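Local coordinates for putative polyketide cyclase (Pseudomonas putida KT2440, PDB 3F7X), which is of unknown function but, as a SnoaL-like protein, may act as a polyketide cyclase or on another small organic molecule, at residues 44-55 with 133-143; 21-30 with 87-98. All blocks are in the same frame, centred on the assembly; numbering follows the deposited sequence.

Interaction 1 (44-55 with 133-143); sequences LLSEDVIHDINQ and KIARVTNYYNL. With EDO (1,2-ethanediol), chain D; EDO (1,2-ethanediol), chain F.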
loop_
_atom_site.group_PDB
_atom_site.type_symbol
_atom_site.label_atom_id
_atom_site.label_comp_id
_atom_site.label_asym_id
_atom_site.label_seq_id
_atom_site.Cartn_x
_atom_site.Cartn_y
_atom_site.Cartn_z
ATOM N N LEU A 44 21.241 -1.534 -3.384
ATOM C CA LEU A 44 20.185 -2.020 -4.261
ATOM C C LEU A 44 19.394 -0.909 -4.925
ATOM O O LEU A 44 18.585 -1.179 -5.794
ATOM C CB LEU A 44 19.207 -2.848 -3.435
ATOM C CG LEU A 44 19.865 -4.051 -2.764
ATOM C CD1 LEU A 44 18.905 -4.757 -1.852
ATOM C CD2 LEU A 44 20.481 -5.042 -3.751
ATOM N N LEU A 45 19.601 0.321 -4.489
ATOM C CA LEU A 45 18.802 1.448 -4.942
ATOM C C LEU A 45 19.489 2.226 -6.048
ATOM O O LEU A 45 20.722 2.399 -6.064
ATOM C CB LEU A 45 18.593 2.434 -3.784
ATOM C CG LEU A 45 17.996 1.845 -2.491
ATOM C CD1 LEU A 45 17.837 2.943 -1.438
ATOM C CD2 LEU A 45 16.692 1.088 -2.746
ATOM N N SER A 46 18.700 2.765 -6.964
ATOM C CA SER A 46 19.285 3.615 -7.968
ATOM C C SER A 46 19.699 4.953 -7.348
ATOM O O SER A 46 19.193 5.386 -6.313
ATOM C CB SER A 46 18.309 3.830 -9.091
ATOM O OG SER A 46 17.255 4.617 -8.622
ATOM N N GLU A 47 20.676 5.601 -7.963
ATOM C CA GLU A 47 21.118 6.930 -7.483
ATOM C C GLU A 47 19.985 7.945 -7.430
ATOM O O GLU A 47 19.971 8.814 -6.573
ATOM C CB GLU A 47 22.245 7.506 -8.361
ATOM C CG GLU A 47 22.678 8.937 -7.961
ATOM C CD GLU A 47 23.330 9.052 -6.581
ATOM O OE1 GLU A 47 23.703 8.052 -6.036
ATOM O OE2 GLU A 47 23.534 10.167 -6.074
ATOM N N ASP A 48 19.023 7.820 -8.364
ATOM C CA ASP A 48 17.885 8.700 -8.440
ATOM C C ASP A 48 16.587 8.079 -7.953
ATOM O O ASP A 48 15.495 8.468 -8.384
ATOM C CB ASP A 48 17.792 9.203 -9.861
ATOM C CG ASP A 48 18.960 10.166 -10.176
ATOM O OD1 ASP A 48 19.283 11.028 -9.310
ATOM O OD2 ASP A 48 19.508 10.136 -11.303
ATOM N N VAL A 49 16.715 7.140 -7.031
ATOM C CA VAL A 49 15.552 6.460 -6.471
ATOM C C VAL A 49 14.503 7.456 -5.962
ATOM O O VAL A 49 14.812 8.440 -5.291
ATOM C CB VAL A 49 15.998 5.519 -5.337
ATOM C CG1 VAL A 49 16.715 6.255 -4.208
ATOM C CG2 VAL A 49 14.812 4.688 -4.775
ATOM N N ILE A 50 13.250 7.146 -6.271
ATOM C CA ILE A 50 12.104 7.880 -5.790
ATOM C C ILE A 50 11.595 7.176 -4.558
ATOM O O ILE A 50 11.320 5.965 -4.598
ATOM C CB ILE A 50 10.996 7.947 -6.874
ATOM C CG1 ILE A 50 11.489 8.731 -8.071
ATOM C CG2 ILE A 50 9.696 8.483 -6.267
ATOM C CD1 ILE A 50 10.562 8.615 -9.261
ATOM N N HIS A 51 11.442 7.925 -3.482
ATOM C CA HIS A 51 10.968 7.347 -2.214
ATOM C C HIS A 51 9.706 8.041 -1.755
ATOM O O HIS A 51 9.742 9.222 -1.353
ATOM C CB HIS A 51 12.045 7.499 -1.137
ATOM C CG HIS A 51 11.753 6.779 0.134
ATOM N ND1 HIS A 51 12.471 6.995 1.278
ATOM C CD2 HIS A 51 10.848 5.817 0.430
ATOM C CE1 HIS A 51 12.042 6.180 2.223
ATOM N NE2 HIS A 51 11.070 5.438 1.722
ATOM N N ASP A 52 8.578 7.350 -1.889
ATOM C CA ASP A 52 7.294 7.875 -1.467
ATOM C C ASP A 52 7.013 7.440 -0.051
ATOM O O ASP A 52 6.580 6.316 0.184
ATOM C CB ASP A 52 6.206 7.410 -2.375
ATOM C CG ASP A 52 6.286 8.003 -3.700
ATOM O OD1 ASP A 52 6.784 9.163 -3.870
ATOM O OD2 ASP A 52 5.853 7.276 -4.607
ATOM N N ILE A 53 7.240 8.363 0.868
ATOM C CA ILE A 53 7.080 8.221 2.319
ATOM C C ILE A 53 5.598 8.082 2.636
ATOM O O ILE A 53 4.815 8.858 2.087
ATOM C CB ILE A 53 7.603 9.546 3.057
ATOM C CG1 ILE A 53 9.100 9.789 2.808
ATOM C CG2 ILE A 53 7.274 9.494 4.586
ATOM C CD1 ILE A 53 9.874 8.553 2.508
ATOM N N ASN A 54 5.225 7.142 3.484
ATOM C CA ASN A 54 3.806 6.937 3.775
ATOM C C ASN A 54 3.166 8.189 4.382
ATOM O O ASN A 54 3.633 8.704 5.393
ATOM C CB ASN A 54 3.653 5.778 4.743
ATOM C CG ASN A 54 2.211 5.430 5.010
ATOM O OD1 ASN A 54 1.415 5.319 4.077
ATOM N ND2 ASN A 54 1.857 5.277 6.285
ATOM N N GLN A 55 2.131 8.682 3.744
ATOM C CA GLN A 55 1.399 9.869 4.143
ATOM C C GLN A 55 2.239 11.113 4.144
ATOM O O GLN A 55 1.838 12.121 4.708
ATOM C CB GLN A 55 0.675 9.700 5.483
ATOM C CG GLN A 55 -0.092 8.388 5.587
ATOM C CD GLN A 55 -1.069 8.173 4.450
ATOM O OE1 GLN A 55 -1.920 9.021 4.200
ATOM N NE2 GLN A 55 -0.946 7.050 3.736
ATOM N N LYS A 133 18.142 -2.233 -10.568
ATOM C CA LYS A 133 18.113 -1.495 -9.302
ATOM C C LYS A 133 16.682 -1.091 -8.965
ATOM O O LYS A 133 15.845 -0.932 -9.843
ATOM C CB LYS A 133 18.967 -0.221 -9.387
ATOM C CG LYS A 133 20.439 -0.478 -9.602
ATOM C CD LYS A 133 21.070 -1.157 -8.376
ATOM C CE LYS A 133 22.530 -1.434 -8.665
ATOM N NZ LYS A 133 23.124 -0.197 -9.238
ATOM N N ILE A 134 16.448 -0.875 -7.689
ATOM C CA ILE A 134 15.174 -0.352 -7.213
ATOM C C ILE A 134 15.183 1.160 -7.491
ATOM O O ILE A 134 15.979 1.904 -6.905
ATOM C CB ILE A 134 14.966 -0.666 -5.733
ATOM C CG1 ILE A 134 14.762 -2.186 -5.538
ATOM C CG2 ILE A 134 13.781 0.156 -5.159
ATOM C CD1 ILE A 134 14.897 -2.649 -4.090
ATOM N N ALA A 135 14.284 1.608 -8.379
ATOM C CA ALA A 135 14.168 2.996 -8.814
ATOM C C ALA A 135 13.033 3.753 -8.130
ATOM O O ALA A 135 12.986 4.982 -8.196
ATOM C CB ALA A 135 14.022 3.086 -10.346
ATOM N N ARG A 136 12.099 3.032 -7.504
ATOM C CA ARG A 136 11.063 3.632 -6.690
ATOM C C ARG A 136 10.678 2.661 -5.584
ATOM O O ARG A 136 10.502 1.459 -5.846
ATOM C CB ARG A 136 9.818 4.004 -7.497
ATOM C CG ARG A 136 8.653 4.508 -6.620
ATOM C CD ARG A 136 7.490 4.966 -7.435
ATOM N NE ARG A 136 6.918 3.994 -8.349
ATOM C CZ ARG A 136 6.001 3.090 -8.050
ATOM N NH1 ARG A 136 5.607 2.903 -6.798
ATOM N NH2 ARG A 136 5.505 2.341 -8.998
ATOM N N VAL A 137 10.542 3.216 -4.385
ATOM C CA VAL A 137 9.958 2.530 -3.234
ATOM C C VAL A 137 8.790 3.405 -2.753
ATOM O O VAL A 137 8.991 4.566 -2.368
ATOM C CB VAL A 137 10.949 2.377 -2.047
ATOM C CG1 VAL A 137 10.235 1.682 -0.883
ATOM C CG2 VAL A 137 12.191 1.572 -2.443
ATOM N N THR A 138 7.588 2.825 -2.721
ATOM C CA THR A 138 6.407 3.495 -2.190
ATOM C C THR A 138 5.945 2.693 -0.984
ATOM O O THR A 138 5.527 1.564 -1.127
ATOM C CB THR A 138 5.325 3.569 -3.287
ATOM O OG1 THR A 138 5.829 4.372 -4.365
ATOM C CG2 THR A 138 4.007 4.141 -2.735
ATOM N N ASN A 139 6.019 3.321 0.173
ATOM C CA ASN A 139 5.689 2.697 1.465
ATOM C C ASN A 139 4.264 2.977 1.923
ATOM O O ASN A 139 3.794 4.113 1.797
ATOM C CB ASN A 139 6.567 3.275 2.563
ATOM C CG ASN A 139 7.996 3.104 2.322
ATOM O OD1 ASN A 139 8.550 1.985 2.455
ATOM N ND2 ASN A 139 8.658 4.202 1.992
ATOM N N TYR A 140 3.603 1.962 2.444
ATOM C CA TYR A 140 2.253 2.092 2.932
ATOM C C TYR A 140 2.056 1.366 4.250
ATOM O O TYR A 140 2.543 0.244 4.435
ATOM C CB TYR A 140 1.263 1.521 1.937
ATOM C CG TYR A 140 1.088 2.303 0.646
ATOM C CD1 TYR A 140 0.768 3.663 0.657
ATOM C CD2 TYR A 140 1.143 1.678 -0.583
ATOM C CE1 TYR A 140 0.532 4.355 -0.498
ATOM C CE2 TYR A 140 0.877 2.368 -1.748
ATOM C CZ TYR A 140 0.570 3.707 -1.712
ATOM O OH TYR A 140 0.304 4.422 -2.865
ATOM N N TYR A 141 1.279 2.006 5.136
ATOM C CA TYR A 141 0.766 1.401 6.348
ATOM C C TYR A 141 -0.292 2.328 6.916
ATOM O O TYR A 141 -0.422 3.478 6.470
ATOM C CB TYR A 141 1.860 1.093 7.389
ATOM C CG TYR A 141 2.708 2.269 7.786
ATOM C CD1 TYR A 141 3.860 2.562 7.109
ATOM C CD2 TYR A 141 2.379 3.040 8.896
ATOM C CE1 TYR A 141 4.651 3.636 7.454
ATOM C CE2 TYR A 141 3.166 4.100 9.275
ATOM C CZ TYR A 141 4.316 4.386 8.564
ATOM O OH TYR A 141 5.115 5.443 8.954
ATOM N N ASN A 142 -1.047 1.858 7.892
ATOM C CA ASN A 142 -2.053 2.693 8.559
ATOM C C ASN A 142 -1.374 3.507 9.661
ATOM O O ASN A 142 -1.027 2.984 10.722
ATOM C CB ASN A 142 -3.172 1.811 9.090
ATOM C CG ASN A 142 -4.333 2.591 9.571
ATOM O OD1 ASN A 142 -4.166 3.677 10.085
ATOM N ND2 ASN A 142 -5.515 2.045 9.434
ATOM N N LEU A 143 -1.117 4.776 9.353
ATOM C CA LEU A 143 -0.435 5.677 10.285
ATOM C C LEU A 143 -1.270 5.903 11.542
ATOM O O LEU A 143 -0.740 6.031 12.629
ATOM C CB LEU A 143 -0.065 6.965 9.555
ATOM C CG LEU A 143 0.597 8.032 10.415
ATOM C CD1 LEU A 143 1.890 7.576 11.063
ATOM C CD2 LEU A 143 0.787 9.277 9.544
HETATM C C1 EDO D . 11.624 0.880 3.961
HETATM O O1 EDO D . 11.138 0.532 2.694
HETATM C C2 EDO D . 12.169 2.329 3.989
HETATM O O2 EDO D . 11.139 3.321 3.654
HETATM C C1 EDO F . 6.552 3.019 -12.356
HETATM O O1 EDO F . 5.387 3.331 -11.651
HETATM C C2 EDO F . 7.376 4.290 -12.318
HETATM O O2 EDO F . 7.907 4.529 -11.001
HETATM O O HOH W 1 23.600 1.262 -6.103
HETATM O O HOH W 2 3.415 6.203 -0.077
#

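Interaction 2 (21-30 with 87-98); sequences TATELVNAYY and QNADGSRAAAEF. With EDO (1,2-ethanediol), chain H; EDO (1,2-ethanediol), chain D.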
loop_
_atom_site.group_PDB
_atom_site.type_symbol
_atom_site.label_atom_id
_atom_site.label_comp_id
_atom_site.label_asym_id
_atom_site.label_seq_id
_atom_site.Cartn_x
_atom_site.Cartn_y
_atom_site.Cartn_z
ATOM N N THR A 21 16.434 -11.703 -10.155
ATOM C CA THR A 21 15.044 -11.414 -10.468
ATOM C C THR A 21 14.540 -10.285 -9.533
ATOM O O THR A 21 15.135 -9.964 -8.484
ATOM C CB THR A 21 14.143 -12.629 -10.273
ATOM O OG1 THR A 21 14.107 -12.963 -8.891
ATOM C CG2 THR A 21 14.665 -13.845 -11.080
ATOM N N ALA A 22 13.423 -9.684 -9.907
ATOM C CA ALA A 22 12.807 -8.670 -9.047
ATOM C C ALA A 22 12.510 -9.232 -7.655
ATOM O O ALA A 22 12.707 -8.543 -6.647
ATOM C CB ALA A 22 11.537 -8.116 -9.699
ATOM N N THR A 23 12.044 -10.480 -7.611
ATOM C CA THR A 23 11.748 -11.142 -6.334
ATOM C C THR A 23 13.008 -11.258 -5.492
ATOM O O THR A 23 13.003 -10.971 -4.286
ATOM C CB THR A 23 11.067 -12.507 -6.587
ATOM O OG1 THR A 23 9.820 -12.284 -7.242
ATOM C CG2 THR A 23 10.843 -13.217 -5.285
ATOM N N GLU A 24 14.094 -11.688 -6.122
ATOM C CA GLU A 24 15.345 -11.769 -5.418
ATOM C C GLU A 24 15.859 -10.420 -4.927
ATOM O O GLU A 24 16.373 -10.310 -3.817
ATOM C CB GLU A 24 16.402 -12.441 -6.287
ATOM C CG GLU A 24 16.115 -13.949 -6.514
ATOM C CD GLU A 24 16.936 -14.611 -7.622
ATOM O OE1 GLU A 24 17.477 -13.921 -8.505
ATOM O OE2 GLU A 24 17.021 -15.861 -7.600
ATOM N N LEU A 25 15.704 -9.397 -5.740
ATOM C CA LEU A 25 16.122 -8.055 -5.423
ATOM C C LEU A 25 15.357 -7.519 -4.185
ATOM O O LEU A 25 15.937 -6.989 -3.228
ATOM C CB LEU A 25 15.887 -7.185 -6.627
ATOM C CG LEU A 25 16.315 -5.752 -6.525
ATOM C CD1 LEU A 25 17.757 -5.552 -6.187
ATOM C CD2 LEU A 25 15.988 -4.996 -7.839
ATOM N N VAL A 26 14.036 -7.694 -4.198
ATOM C CA VAL A 26 13.192 -7.248 -3.084
ATOM C C VAL A 26 13.461 -8.103 -1.848
ATOM O O VAL A 26 13.503 -7.572 -0.746
ATOM C CB VAL A 26 11.708 -7.172 -3.495
ATOM C CG1 VAL A 26 10.837 -6.906 -2.282
ATOM C CG2 VAL A 26 11.529 -6.107 -4.594
ATOM N N ASN A 27 13.648 -9.405 -2.006
ATOM C CA ASN A 27 14.055 -10.217 -0.863
ATOM C C ASN A 27 15.375 -9.714 -0.256
ATOM O O ASN A 27 15.521 -9.687 0.954
ATOM C CB ASN A 27 14.254 -11.659 -1.256
ATOM C CG ASN A 27 12.988 -12.412 -1.443
ATOM O OD1 ASN A 27 11.979 -12.084 -0.891
ATOM N ND2 ASN A 27 13.068 -13.511 -2.224
ATOM N N ALA A 28 16.330 -9.336 -1.109
ATOM C CA ALA A 28 17.603 -8.816 -0.619
ATOM C C ALA A 28 17.428 -7.481 0.112
ATOM O O ALA A 28 18.094 -7.260 1.123
ATOM C CB ALA A 28 18.615 -8.678 -1.797
ATOM N N TYR A 29 16.535 -6.636 -0.394
ATOM C CA TYR A 29 16.182 -5.389 0.242
ATOM C C TYR A 29 15.697 -5.613 1.645
ATOM O O TYR A 29 16.207 -5.000 2.591
ATOM C CB TYR A 29 15.133 -4.702 -0.633
ATOM C CG TYR A 29 14.593 -3.368 -0.158
ATOM C CD1 TYR A 29 15.199 -2.182 -0.567
ATOM C CD2 TYR A 29 13.421 -3.282 0.538
ATOM C CE1 TYR A 29 14.672 -0.957 -0.193
ATOM C CE2 TYR A 29 12.878 -2.061 0.915
ATOM C CZ TYR A 29 13.514 -0.897 0.558
ATOM O OH TYR A 29 13.010 0.348 0.914
ATOM N N TYR A 30 14.759 -6.539 1.804
ATOM C CA TYR A 30 14.233 -6.804 3.134
ATOM C C TYR A 30 15.201 -7.578 4.033
ATOM O O TYR A 30 15.175 -7.364 5.237
ATOM C CB TYR A 30 12.864 -7.488 3.045
ATOM C CG TYR A 30 11.816 -6.475 2.607
ATOM C CD1 TYR A 30 11.584 -5.330 3.356
ATOM C CD2 TYR A 30 11.119 -6.605 1.427
ATOM C CE1 TYR A 30 10.669 -4.368 2.937
ATOM C CE2 TYR A 30 10.218 -5.667 1.004
ATOM C CZ TYR A 30 9.977 -4.556 1.753
ATOM O OH TYR A 30 9.071 -3.614 1.340
ATOM N N GLN A 87 5.882 -10.083 -8.125
ATOM C CA GLN A 87 6.412 -9.289 -9.201
ATOM C C GLN A 87 5.583 -9.463 -10.458
ATOM O O GLN A 87 4.853 -10.439 -10.601
ATOM C CB GLN A 87 7.867 -9.628 -9.523
ATOM C CG GLN A 87 8.114 -11.056 -10.068
ATOM C CD GLN A 87 9.524 -11.249 -10.558
ATOM O OE1 GLN A 87 10.392 -11.639 -9.782
ATOM N NE2 GLN A 87 9.749 -10.969 -11.831
ATOM N N ASN A 88 5.747 -8.529 -11.384
ATOM C CA ASN A 88 5.201 -8.716 -12.730
ATOM C C ASN A 88 6.166 -9.629 -13.535
ATOM O O ASN A 88 7.249 -9.947 -13.093
ATOM C CB ASN A 88 4.827 -7.404 -13.402
ATOM C CG ASN A 88 6.012 -6.548 -13.786
ATOM O OD1 ASN A 88 7.155 -6.840 -13.418
ATOM N ND2 ASN A 88 5.729 -5.427 -14.453
ATOM N N ALA A 89 5.741 -10.087 -14.720
ATOM C CA ALA A 89 6.486 -11.097 -15.449
ATOM C C ALA A 89 7.882 -10.625 -15.842
ATOM O O ALA A 89 8.846 -11.394 -15.725
ATOM C CB ALA A 89 5.707 -11.543 -16.672
ATOM N N ASP A 90 8.010 -9.362 -16.256
ATOM C CA ASP A 90 9.322 -8.830 -16.703
ATOM C C ASP A 90 10.197 -8.292 -15.583
ATOM O O ASP A 90 11.347 -7.942 -15.833
ATOM C CB ASP A 90 9.184 -7.865 -17.858
ATOM C CG ASP A 90 8.581 -6.543 -17.514
ATOM O OD1 ASP A 90 8.472 -6.150 -16.345
ATOM O OD2 ASP A 90 8.215 -5.836 -18.482
ATOM N N GLY A 91 9.677 -8.243 -14.369
ATOM C CA GLY A 91 10.477 -7.809 -13.212
ATOM C C GLY A 91 10.698 -6.316 -13.125
ATOM O O GLY A 91 11.541 -5.867 -12.362
ATOM N N SER A 92 9.917 -5.512 -13.823
ATOM C CA SER A 92 9.957 -4.076 -13.659
ATOM C C SER A 92 9.140 -3.573 -12.495
ATOM O O SER A 92 9.289 -2.429 -12.109
ATOM C CB SER A 92 9.499 -3.378 -14.956
ATOM O OG SER A 92 8.191 -3.756 -15.348
ATOM N N ARG A 93 8.207 -4.392 -12.007
ATOM C CA ARG A 93 7.329 -3.976 -10.912
ATOM C C ARG A 93 7.294 -5.094 -9.872
ATOM O O ARG A 93 7.314 -6.282 -10.214
ATOM C CB ARG A 93 5.936 -3.638 -11.448
ATOM C CG ARG A 93 5.909 -2.501 -12.467
ATOM C CD ARG A 93 6.198 -1.130 -11.922
ATOM N NE ARG A 93 5.053 -0.616 -11.174
ATOM C CZ ARG A 93 4.038 0.026 -11.729
ATOM N NH1 ARG A 93 4.030 0.307 -13.022
ATOM N NH2 ARG A 93 3.008 0.415 -11.003
ATOM N N ALA A 94 7.196 -4.715 -8.599
ATOM C CA ALA A 94 7.115 -5.663 -7.525
ATOM C C ALA A 94 6.296 -5.053 -6.400
ATOM O O ALA A 94 6.104 -3.824 -6.328
ATOM C CB ALA A 94 8.527 -6.126 -7.037
ATOM N N ALA A 95 5.880 -5.916 -5.485
ATOM C CA ALA A 95 5.116 -5.516 -4.318
ATOM C C ALA A 95 5.466 -6.456 -3.191
ATOM O O ALA A 95 5.768 -7.625 -3.423
ATOM C CB ALA A 95 3.601 -5.566 -4.614
ATOM N N ALA A 96 5.388 -5.963 -1.963
ATOM C CA ALA A 96 5.616 -6.791 -0.797
ATOM C C ALA A 96 4.600 -6.415 0.270
ATOM O O ALA A 96 4.342 -5.239 0.490
ATOM C CB ALA A 96 7.067 -6.655 -0.250
ATOM N N GLU A 97 4.096 -7.450 0.957
ATOM C CA GLU A 97 3.257 -7.259 2.129
ATOM C C GLU A 97 3.885 -8.009 3.298
ATOM O O GLU A 97 4.485 -9.063 3.110
ATOM C CB GLU A 97 1.822 -7.757 1.879
ATOM C CG GLU A 97 0.856 -7.133 2.834
ATOM C CD GLU A 97 -0.610 -7.451 2.618
ATOM O OE1 GLU A 97 -0.901 -8.533 2.061
ATOM O OE2 GLU A 97 -1.442 -6.658 3.122
ATOM N N PHE A 98 3.776 -7.466 4.492
ATOM C CA PHE A 98 4.468 -7.986 5.648
ATOM C C PHE A 98 3.883 -7.407 6.923
ATOM O O PHE A 98 3.056 -6.486 6.910
ATOM C CB PHE A 98 5.976 -7.688 5.535
ATOM C CG PHE A 98 6.298 -6.278 5.152
ATOM C CD1 PHE A 98 6.381 -5.284 6.091
ATOM C CD2 PHE A 98 6.479 -5.957 3.833
ATOM C CE1 PHE A 98 6.650 -3.993 5.720
ATOM C CE2 PHE A 98 6.728 -4.655 3.461
ATOM C CZ PHE A 98 6.812 -3.674 4.391
HETATM C C1 EDO H . 14.244 -4.137 -15.148
HETATM O O1 EDO H . 15.660 -4.169 -14.845
HETATM C C2 EDO H . 13.774 -5.504 -15.621
HETATM O O2 EDO H . 12.421 -5.417 -16.065
HETATM C C1 EDO D . 11.624 0.880 3.961
HETATM O O1 EDO D . 11.138 0.532 2.694
HETATM C C2 EDO D . 12.169 2.329 3.989
HETATM O O2 EDO D . 11.139 3.321 3.654
#

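Interaction 1 (44-55 with 133-143)
Asn139 ND2 lies 2.7 Å from NE2 of His51, the amide and imidazole planes 72° apart and the donor tilted slightly from the ring plane. A 1,2-ethanediol, probably from the crystallisation liquor, lies beside this pair: its O2 is 2.9 Å from His51 NE2, while its O1 donates to Asn139 OD1. NE2 can accept from the amide or donate to O2, but not both at once, so these hydrogen bonds are alternatives. His51 CG sits anti to the backbone N (chi1 -172°), which lets the end of the ring approach strand 133-141. On the opposite face of the sheet, with Ile50 and Arg136, Thr138 OG1 donates to the anti side of Asp52 OD2 (2.9 Å) and accepts from Arg136 NH1. Asp52 OD1 forms a salt bridge with Arg58, so both carboxylate oxygens are held. Asn54 reaches over Tyr141: its ND2 lies 3.2 Å above the centre of the ring plane and donates to Tyr141 O at 2.9 Å. Parallel backbone bonds join the strands, among them Ile50 N to Ala135 O and Val137 N to Ile50 O, each 2.9 Å; Ala135 and Arg136 together face Tyr128 as a classic beta bulge. Leu45 CD2 packs 3.9 Å from Ile134 CB. The chemistry sorts by face: Asp52, Thr138 and Arg136 carry the polar network, beside Ile50, while Leu45, Ile134 and Val137 line the other with His51, which meets the diol in a probable pocket.

Interaction 2 (21-30 with 87-98)
A helix laid across the curved sheet, as in SnoaL-like alpha+beta folds, meets it here through Ala22, Val26 and Tyr30, spaced four residues apart, against Ala94, Ala96 and Phe98. The polar hold is at the helix start. Gln87 OE1 takes two donors from one residue: Thr23 OG1 at 2.7 Å, in the carbonyl plane on a lone pair, and Thr23 N at 3.0 Å, from above that plane. Gln87 extends straight beyond CG, and its NE2 donates to Asn88 O almost in the amide plane, which fixes the rotation of the group. A leucine in place of Gln87 would probably leave Thr23 N and its hydroxyl without this shared acceptor. Thr21 and Glu24 close the same helix end as a capping box. Ala22 CB rests 3.5 Å from Gly91 O, where the turn from Asn88 comes close. Deeper in, Val26 CG2 touches Ala94 CB at 3.9 Å, and Tyr30 CE2 lies 3.5 Å from Ala96 CB. Tyr30 CG turns beside the backbone N (chi1 -73°), which brings the ring onto the sheet, its OH 3.3 Å from Phe98 CE2; the two rings meet obliquely, planes at 54°. The helix spans neighbouring strands: Tyr30 also touches Leu80 and Ile83 of strand 76-87 and Ala125 and Phe127 of strand 118-130, while Ala22 reaches Ile129.

The segments alternate along the chain, 21-30, 44-55, 87-98, 133-143, so the two contacts interlock, their centres about 13 Å apart. Both use the same mixed sheet: interaction 1 pairs strands 49-52 and 133-141, whereas interaction 2 seats helix 22-35 on strand 93-104, with strand 118-130 in between. Tyr29 bridges them, packing on Ile134 and Val137, and its OH meets the ethanediol that His51 and Asn139 also bind, consistent with a shared ligand pocket. On the other face of the sheet, Arg93 and Arg136 approach each other and both form salt bridges with Glu97 of the second subunit, tying the two contacts into the dimer interface.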